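Local coordinates for protein Phthiocerol/phenolphthiocerol synthesis polyketide synthase type I PpsC (Mycobacterium tuberculosis, PDB 5NJI) that probably dehydrates beta-hydroxyacyl intermediates to enoyl chains as the dehydratase domain of a polyketide synthase building phthiocerol lipids, at residues L65-L78 against W93-V106. The protein carries 1 engineered substitution. Sequence-based numbering, arbitrary orientation.
With 8Z2 (~{S}-[2-[3-[[(2~{R})-4-[[[(2~{R},3~{S},4~{R},5~{R})-5-(6-aminopurin-9-yl)-4-oxidanyl-3-phosphonooxy-oxolan-2-yl]methoxy-oxidanyl-phosphoryl]oxy-oxidanyl-phosphoryl]oxy-3,3-dimethyl-2-oxidanyl-butanoyl]amino]propanoylamino]ethyl] (~{E})-dodec-2-enethioate), chain B.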
loop_
_atom_site.group_PDB
_atom_site.type_symbol
_atom_site.label_atom_id
_atom_site.label_comp_id
_atom_site.label_asym_id
_atom_site.label_seq_id
_atom_site.Cartn_x
_atom_site.Cartn_y
_atom_site.Cartn_z
ATOM N N LEU A 65 4.097 18.172 -0.360
ATOM C CA LEU A 65 5.213 17.452 -0.975
ATOM C C LEU A 65 4.759 16.101 -1.514
ATOM O O LEU A 65 4.013 15.379 -0.846
ATOM C CB LEU A 65 6.358 17.223 0.019
ATOM C CG LEU A 65 6.923 18.448 0.728
ATOM C CD1 LEU A 65 8.098 18.014 1.586
ATOM C CD2 LEU A 65 7.334 19.508 -0.261
ATOM N N VAL A 66 5.249 15.756 -2.705
ATOM C CA VAL A 66 5.004 14.436 -3.286
ATOM C C VAL A 66 5.795 13.406 -2.496
ATOM O O VAL A 66 7.016 13.506 -2.369
ATOM C CB VAL A 66 5.402 14.403 -4.766
ATOM C CG1 VAL A 66 5.225 12.993 -5.359
ATOM C CG2 VAL A 66 4.595 15.425 -5.571
ATOM N N VAL A 67 5.102 12.408 -1.962
ATOM C CA VAL A 67 5.696 11.410 -1.095
ATOM C C VAL A 67 5.306 10.052 -1.651
ATOM O O VAL A 67 4.197 9.874 -2.152
ATOM C CB VAL A 67 5.195 11.585 0.352
ATOM C CG1 VAL A 67 5.505 10.367 1.210
ATOM C CG2 VAL A 67 5.816 12.828 0.950
ATOM N N LEU A 68 6.205 9.096 -1.560
ATOM C CA LEU A 68 5.885 7.790 -2.093
ATOM C C LEU A 68 4.944 7.070 -1.133
ATOM O O LEU A 68 5.249 6.970 0.062
ATOM C CB LEU A 68 7.143 6.949 -2.299
ATOM C CG LEU A 68 6.937 5.708 -3.167
ATOM C CD1 LEU A 68 6.725 6.116 -4.626
ATOM C CD2 LEU A 68 8.108 4.768 -3.046
ATOM N N PRO A 69 3.798 6.573 -1.593
ATOM C CA PRO A 69 2.858 5.966 -0.646
ATOM C C PRO A 69 3.359 4.628 -0.124
ATOM O O PRO A 69 4.088 3.897 -0.799
ATOM C CB PRO A 69 1.578 5.809 -1.467
ATOM C CG PRO A 69 2.022 5.717 -2.857
ATOM C CD PRO A 69 3.249 6.595 -2.962
ATOM N N GLY A 70 2.932 4.310 1.103
ATOM C CA GLY A 70 3.324 3.050 1.715
ATOM C C GLY A 70 3.045 1.862 0.826
ATOM O O GLY A 70 3.838 0.919 0.751
ATOM N N ALA A 71 1.872 1.860 0.173
ATOM C CA ALA A 71 1.511 0.744 -0.684
ATOM C C ALA A 71 2.507 0.516 -1.808
ATOM O O ALA A 71 2.631 -0.613 -2.306
ATOM C CB ALA A 71 0.108 1.007 -1.245
ATOM N N ALA A 72 3.228 1.552 -2.237
ATOM C CA ALA A 72 4.187 1.345 -3.305
ATOM C C ALA A 72 5.336 0.475 -2.841
ATOM O O ALA A 72 5.856 -0.324 -3.623
ATOM C CB ALA A 72 4.707 2.682 -3.833
ATOM N N TYR A 73 5.745 0.605 -1.577
ATOM C CA TYR A 73 6.805 -0.256 -1.069
ATOM C C TYR A 73 6.351 -1.712 -1.039
ATOM O O TYR A 73 7.139 -2.627 -1.299
ATOM C CB TYR A 73 7.216 0.185 0.330
ATOM C CG TYR A 73 7.761 1.590 0.442
ATOM C CD1 TYR A 73 9.075 1.876 0.126
ATOM C CD2 TYR A 73 6.960 2.620 0.881
ATOM C CE1 TYR A 73 9.562 3.136 0.274
ATOM C CE2 TYR A 73 7.432 3.885 1.020
ATOM C CZ TYR A 73 8.732 4.143 0.726
ATOM O OH TYR A 73 9.199 5.421 0.887
ATOM N N ALA A 74 5.080 -1.947 -0.719
ATOM C CA ALA A 74 4.565 -3.311 -0.748
ATOM C C ALA A 74 4.657 -3.901 -2.143
ATOM O O ALA A 74 5.105 -5.038 -2.317
ATOM C CB ALA A 74 3.118 -3.332 -0.254
ATOM N N GLU A 75 4.260 -3.131 -3.167
ATOM C CA GLU A 75 4.384 -3.615 -4.536
ATOM C C GLU A 75 5.847 -3.852 -4.918
ATOM O O GLU A 75 6.179 -4.838 -5.587
ATOM C CB GLU A 75 3.710 -2.625 -5.480
ATOM C CG GLU A 75 4.054 -2.836 -6.951
ATOM C CD GLU A 75 3.747 -4.251 -7.441
ATOM O OE1 GLU A 75 3.012 -5.002 -6.767
ATOM O OE2 GLU A 75 4.248 -4.622 -8.516
ATOM N N ILE A 76 6.741 -2.949 -4.527
ATOM C CA ILE A 76 8.140 -3.132 -4.881
ATOM C C ILE A 76 8.687 -4.419 -4.285
ATOM O O ILE A 76 9.417 -5.158 -4.950
ATOM C CB ILE A 76 8.961 -1.909 -4.441
ATOM C CG1 ILE A 76 8.582 -0.710 -5.308
ATOM C CG2 ILE A 76 10.443 -2.180 -4.524
ATOM C CD1 ILE A 76 8.955 0.634 -4.698
ATOM N N ALA A 77 8.355 -4.705 -3.029
ATOM C CA ALA A 77 8.842 -5.935 -2.411
ATOM C C ALA A 77 8.302 -7.173 -3.127
ATOM O O ALA A 77 9.052 -8.122 -3.393
ATOM C CB ALA A 77 8.472 -5.957 -0.931
ATOM N N LEU A 78 7.001 -7.194 -3.438
ATOM C CA LEU A 78 6.427 -8.341 -4.147
ATOM C C LEU A 78 7.000 -8.484 -5.544
ATOM O O LEU A 78 7.289 -9.600 -5.991
ATOM C CB LEU A 78 4.902 -8.220 -4.211
ATOM C CG LEU A 78 4.242 -8.315 -2.848
ATOM C CD1 LEU A 78 2.804 -7.924 -3.035
ATOM C CD2 LEU A 78 4.331 -9.720 -2.269
ATOM N N TRP A 93 3.246 -14.899 -3.318
ATOM C CA TRP A 93 3.893 -14.319 -2.152
ATOM C C TRP A 93 2.880 -13.665 -1.229
ATOM O O TRP A 93 1.805 -13.241 -1.649
ATOM C CB TRP A 93 4.911 -13.229 -2.536
ATOM C CG TRP A 93 5.765 -13.594 -3.685
ATOM C CD1 TRP A 93 5.693 -13.105 -4.945
ATOM C CD2 TRP A 93 6.817 -14.552 -3.681
ATOM N NE1 TRP A 93 6.641 -13.702 -5.736
ATOM C CE2 TRP A 93 7.345 -14.596 -4.981
ATOM C CE3 TRP A 93 7.364 -15.378 -2.700
ATOM C CZ2 TRP A 93 8.389 -15.440 -5.325
ATOM C CZ3 TRP A 93 8.394 -16.216 -3.038
ATOM C CH2 TRP A 93 8.900 -16.242 -4.337
ATOM N N MET A 94 3.281 -13.551 0.027
ATOM C CA MET A 94 2.661 -12.665 0.995
ATOM C C MET A 94 3.753 -11.793 1.598
ATOM O O MET A 94 4.938 -12.112 1.519
ATOM C CB MET A 94 1.931 -13.453 2.094
ATOM C CG MET A 94 2.870 -14.188 3.068
ATOM S SD MET A 94 1.897 -15.141 4.264
ATOM C CE MET A 94 1.695 -13.907 5.548
ATOM N N ILE A 95 3.362 -10.675 2.189
ATOM C CA ILE A 95 4.289 -9.865 2.959
ATOM C C ILE A 95 4.071 -10.173 4.429
ATOM O O ILE A 95 3.033 -9.823 5.000
ATOM C CB ILE A 95 4.119 -8.371 2.684
ATOM C CG1 ILE A 95 4.301 -8.113 1.188
ATOM C CG2 ILE A 95 5.150 -7.597 3.499
ATOM C CD1 ILE A 95 3.981 -6.689 0.754
ATOM N N SER A 96 5.064 -10.806 5.049
ATOM C CA SER A 96 4.973 -11.086 6.478
ATOM C C SER A 96 5.052 -9.811 7.297
ATOM O O SER A 96 4.281 -9.622 8.249
ATOM C CB SER A 96 6.091 -12.045 6.905
ATOM O OG SER A 96 6.019 -13.249 6.181
ATOM N N GLU A 97 5.984 -8.923 6.944
ATOM C CA GLU A 97 6.214 -7.694 7.676
ATOM C C GLU A 97 6.823 -6.678 6.725
ATOM O O GLU A 97 7.698 -7.009 5.925
ATOM C CB GLU A 97 7.163 -7.932 8.863
ATOM C CG GLU A 97 7.490 -6.736 9.726
ATOM C CD GLU A 97 8.585 -7.050 10.732
ATOM O OE1 GLU A 97 8.984 -8.231 10.833
ATOM O OE2 GLU A 97 9.051 -6.117 11.419
ATOM N N LEU A 98 6.332 -5.451 6.799
ATOM C CA LEU A 98 6.944 -4.367 6.051
ATOM C C LEU A 98 7.049 -3.172 6.975
ATOM O O LEU A 98 6.053 -2.726 7.546
ATOM C CB LEU A 98 6.148 -4.019 4.795
ATOM C CG LEU A 98 6.883 -3.052 3.865
ATOM C CD1 LEU A 98 6.430 -3.259 2.443
ATOM C CD2 LEU A 98 6.671 -1.607 4.276
ATOM N N ASP A 99 8.254 -2.682 7.123
ATOM C CA ASP A 99 8.497 -1.583 7.969
ATOM C C ASP A 99 8.747 -0.299 7.121
ATOM O O ASP A 99 9.662 -0.329 6.388
ATOM C CB ASP A 99 9.731 -1.817 8.881
ATOM C CG ASP A 99 9.518 -3.013 9.883
ATOM O OD1 ASP A 99 8.515 -3.034 10.538
ATOM O OD2 ASP A 99 10.349 -3.865 10.077
ATOM N N LEU A 100 8.018 0.791 7.368
ATOM C CA LEU A 100 8.165 2.058 6.630
ATOM C C LEU A 100 9.002 2.951 7.567
ATOM O O LEU A 100 8.488 3.485 8.502
ATOM C CB LEU A 100 6.795 2.699 6.306
ATOM C CG LEU A 100 5.916 1.766 5.466
ATOM C CD1 LEU A 100 4.522 2.297 5.251
ATOM C CD2 LEU A 100 6.617 1.497 4.123
ATOM N N ARG A 101 10.306 2.962 7.371
ATOM C CA ARG A 101 11.202 3.697 8.259
ATOM C C ARG A 101 11.394 5.314 8.021
ATOM O O ARG A 101 11.697 5.949 8.931
ATOM C CB ARG A 101 12.540 2.944 8.164
ATOM C CG ARG A 101 12.365 1.397 8.010
ATOM C CD ARG A 101 13.292 0.476 8.797
ATOM N NE ARG A 101 14.523 1.183 9.150
ATOM C CZ ARG A 101 15.753 0.601 9.149
ATOM N NH1 ARG A 101 15.822 -0.745 8.826
ATOM N NH2 ARG A 101 16.895 1.378 9.454
ATOM N N GLN A 102 11.384 5.743 6.777
ATOM C CA GLN A 102 11.568 7.143 6.457
ATOM C C GLN A 102 10.808 7.549 5.219
ATOM O O GLN A 102 10.847 6.901 4.269
ATOM C CB GLN A 102 13.076 7.477 6.308
ATOM C CG GLN A 102 13.316 8.951 6.023
ATOM C CD GLN A 102 14.791 9.387 6.096
ATOM O OE1 GLN A 102 15.547 8.768 6.789
ATOM N NE2 GLN A 102 15.165 10.453 5.429
ATOM N N MET A 103 10.106 8.625 5.322
ATOM C CA MET A 103 9.310 9.085 4.199
ATOM C C MET A 103 10.219 9.437 3.036
ATOM O O MET A 103 11.321 9.966 3.227
ATOM C CB MET A 103 8.483 10.307 4.582
ATOM C CG MET A 103 7.081 10.018 4.987
ATOM S SD MET A 103 6.132 11.544 5.116
ATOM C CE MET A 103 4.920 10.994 6.314
ATOM N N LEU A 104 9.748 9.162 1.827
ATOM C CA LEU A 104 10.489 9.472 0.610
ATOM C C LEU A 104 9.812 10.621 -0.132
ATOM O O LEU A 104 8.683 10.482 -0.620
ATOM C CB LEU A 104 10.601 8.250 -0.301
ATOM C CG LEU A 104 11.270 8.496 -1.667
ATOM C CD1 LEU A 104 12.572 9.269 -1.538
ATOM C CD2 LEU A 104 11.501 7.173 -2.349
ATOM N N HIS A 105 10.521 11.741 -0.242
ATOM C CA HIS A 105 10.093 12.896 -1.024
ATOM C C HIS A 105 10.524 12.663 -2.463
ATOM O O HIS A 105 11.724 12.531 -2.752
ATOM C CB HIS A 105 10.715 14.155 -0.410
ATOM C CG HIS A 105 10.496 15.434 -1.164
ATOM N ND1 HIS A 105 9.353 15.743 -1.867
ATOM C CD2 HIS A 105 11.291 16.526 -1.256
ATOM C CE1 HIS A 105 9.470 16.954 -2.385
ATOM N NE2 HIS A 105 10.639 17.450 -2.027
ATOM N N VAL A 106 9.547 12.536 -3.358
ATOM C CA VAL A 106 9.823 12.217 -4.748
ATOM C C VAL A 106 10.152 13.514 -5.474
ATOM O O VAL A 106 9.268 14.331 -5.757
ATOM C CB VAL A 106 8.647 11.501 -5.411
ATOM C CG1 VAL A 106 8.963 11.195 -6.849
ATOM C CG2 VAL A 106 8.346 10.208 -4.653
HETATM C C2 8Z2 B . 14.543 -1.313 12.372
HETATM C C4 8Z2 B . 14.400 0.910 13.092
HETATM C C5 8Z2 B . 15.706 1.015 13.006
HETATM C C6 8Z2 B . 16.443 -0.003 12.637
HETATM C C8 8Z2 B . 14.999 2.892 13.678
HETATM C C10 8Z2 B . -6.522 7.637 8.898
HETATM C C11 8Z2 B . -7.055 7.229 10.212
HETATM C C12 8Z2 B . -6.953 8.343 11.182
HETATM N N9 8Z2 B . 13.957 2.097 13.451
HETATM N N7 8Z2 B . 16.056 2.231 13.339
HETATM N N3 8Z2 B . 13.789 -0.247 12.780
HETATM N N1 8Z2 B . 15.901 -1.179 12.319
HETATM N N6 8Z2 B . 17.727 0.249 12.603
HETATM C "C1'" 8Z2 B . 12.371 1.876 13.536
HETATM C "C2'" 8Z2 B . 12.295 1.263 14.883
HETATM O "O2'" 8Z2 B . 11.431 0.185 14.550
HETATM C "C3'" 8Z2 B . 11.734 2.482 15.783
HETATM O "O3'" 8Z2 B . 12.065 2.218 17.178
HETATM C "C4'" 8Z2 B . 10.307 2.577 14.920
HETATM O "O4'" 8Z2 B . 10.947 2.626 13.561
HETATM C "C5'" 8Z2 B . 9.284 3.702 14.953
HETATM O "O5'" 8Z2 B . 9.732 4.942 14.552
HETATM P P1 8Z2 B . 10.858 5.712 15.121
HETATM O O11 8Z2 B . 11.915 5.180 14.268
HETATM O O12 8Z2 B . 11.315 5.361 16.489
HETATM O O6 8Z2 B . 10.688 7.402 14.961
HETATM P P2 8Z2 B . 11.554 8.204 13.861
HETATM O O21 8Z2 B . 12.776 7.367 13.290
HETATM O O22 8Z2 B . 12.117 9.486 13.992
HETATM O O7 8Z2 B . 10.302 8.299 12.815
HETATM C CPA 8Z2 B . 8.909 8.020 13.041
HETATM C CPB 8Z2 B . 8.253 8.299 11.662
HETATM C CP8 8Z2 B . 8.982 7.411 10.638
HETATM C CP7 8Z2 B . 6.791 7.989 11.653
HETATM C CP9 8Z2 B . 8.458 9.771 11.321
HETATM O OP3 8Z2 B . 8.785 6.118 11.057
HETATM C CP6 8Z2 B . 8.492 7.568 9.175
HETATM O OP2 8Z2 B . 8.595 8.620 8.656
HETATM N NP2 8Z2 B . 8.155 6.471 8.513
HETATM C CP5 8Z2 B . 7.741 6.400 7.130
HETATM C CP4 8Z2 B . 6.228 6.473 7.044
HETATM C CP3 8Z2 B . 5.829 6.408 5.552
HETATM O OP1 8Z2 B . 6.599 6.736 4.716
HETATM N NP1 8Z2 B . 4.619 6.001 5.256
HETATM C CP2 8Z2 B . 4.162 5.860 3.907
HETATM C CP1 8Z2 B . 3.827 7.173 3.294
HETATM S S 8Z2 B . 2.376 7.923 4.095
HETATM P P3 8Z2 B . 13.792 2.115 17.504
HETATM O O31 8Z2 B . 14.377 3.411 16.592
HETATM O O32 8Z2 B . 14.515 1.054 16.931
HETATM O O33 8Z2 B . 14.303 2.283 18.868
HETATM C CA1 8Z2 B . 1.233 7.059 3.550
HETATM C CA2 8Z2 B . -0.128 7.456 3.985
HETATM O OA1 8Z2 B . 1.290 6.121 2.819
HETATM C CA3 8Z2 B . -1.262 6.624 3.531
HETATM C CA4 8Z2 B . -2.604 6.998 4.007
HETATM C CA5 8Z2 B . -3.655 5.960 3.705
HETATM C CA6 8Z2 B . -4.996 6.387 4.280
HETATM C CA7 8Z2 B . -5.053 6.157 5.808
HETATM C CA8 8Z2 B . -6.140 6.968 6.484
HETATM C CA9 8Z2 B . -6.475 6.515 7.931
HETATM O O HOH W 1 7.421 7.315 1.837
#
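In this dehydratase, which has the double-hotdog fold, helix 70-78 packs against strand 93-100, which turns a corner at Ser96; Leu68, Gly70, Leu100 and Met103 all line the pocket for the bound acyl-CoA thioester. A single beta bridge joins Val67 and His105, and Leu68 N donates to Leu104 O (3.0 Å), in the carbonyl plane. Val66 O is gripped twice, by Val106 N at 2.9 Å and by His105 ND1 at 3.3 Å, the two donors arriving from opposite faces of its plane. His105 sets off away from residues 65-78, but chi1 of 174° puts CG beside its carbonyl carbon and brings the ring round to Leu65, whose CD1 lies over the ring centre (CH-pi). Farther along, Leu100 forks: CD2 presses on Tyr73 CD2 at 3.4 Å, while CD1 rests on Gly70 CA and ligand NP1 in the pantetheine arm. Leu78 CD2 lies against Trp93 CB (3.6 Å). One water receives bonds from Tyr73 OH and Leu104 N and donates to Leu68 O and ligand OP1. Gly70 N points almost straight at the thioester oxygen OA1 (3.0 Å, 172°), and Leu100 O accepts from ligand NP2. The bond from Gly70 N would probably polarise the thioester carbonyl, consistent with easing proton removal from the alpha carbon of a hydroxyacyl substrate.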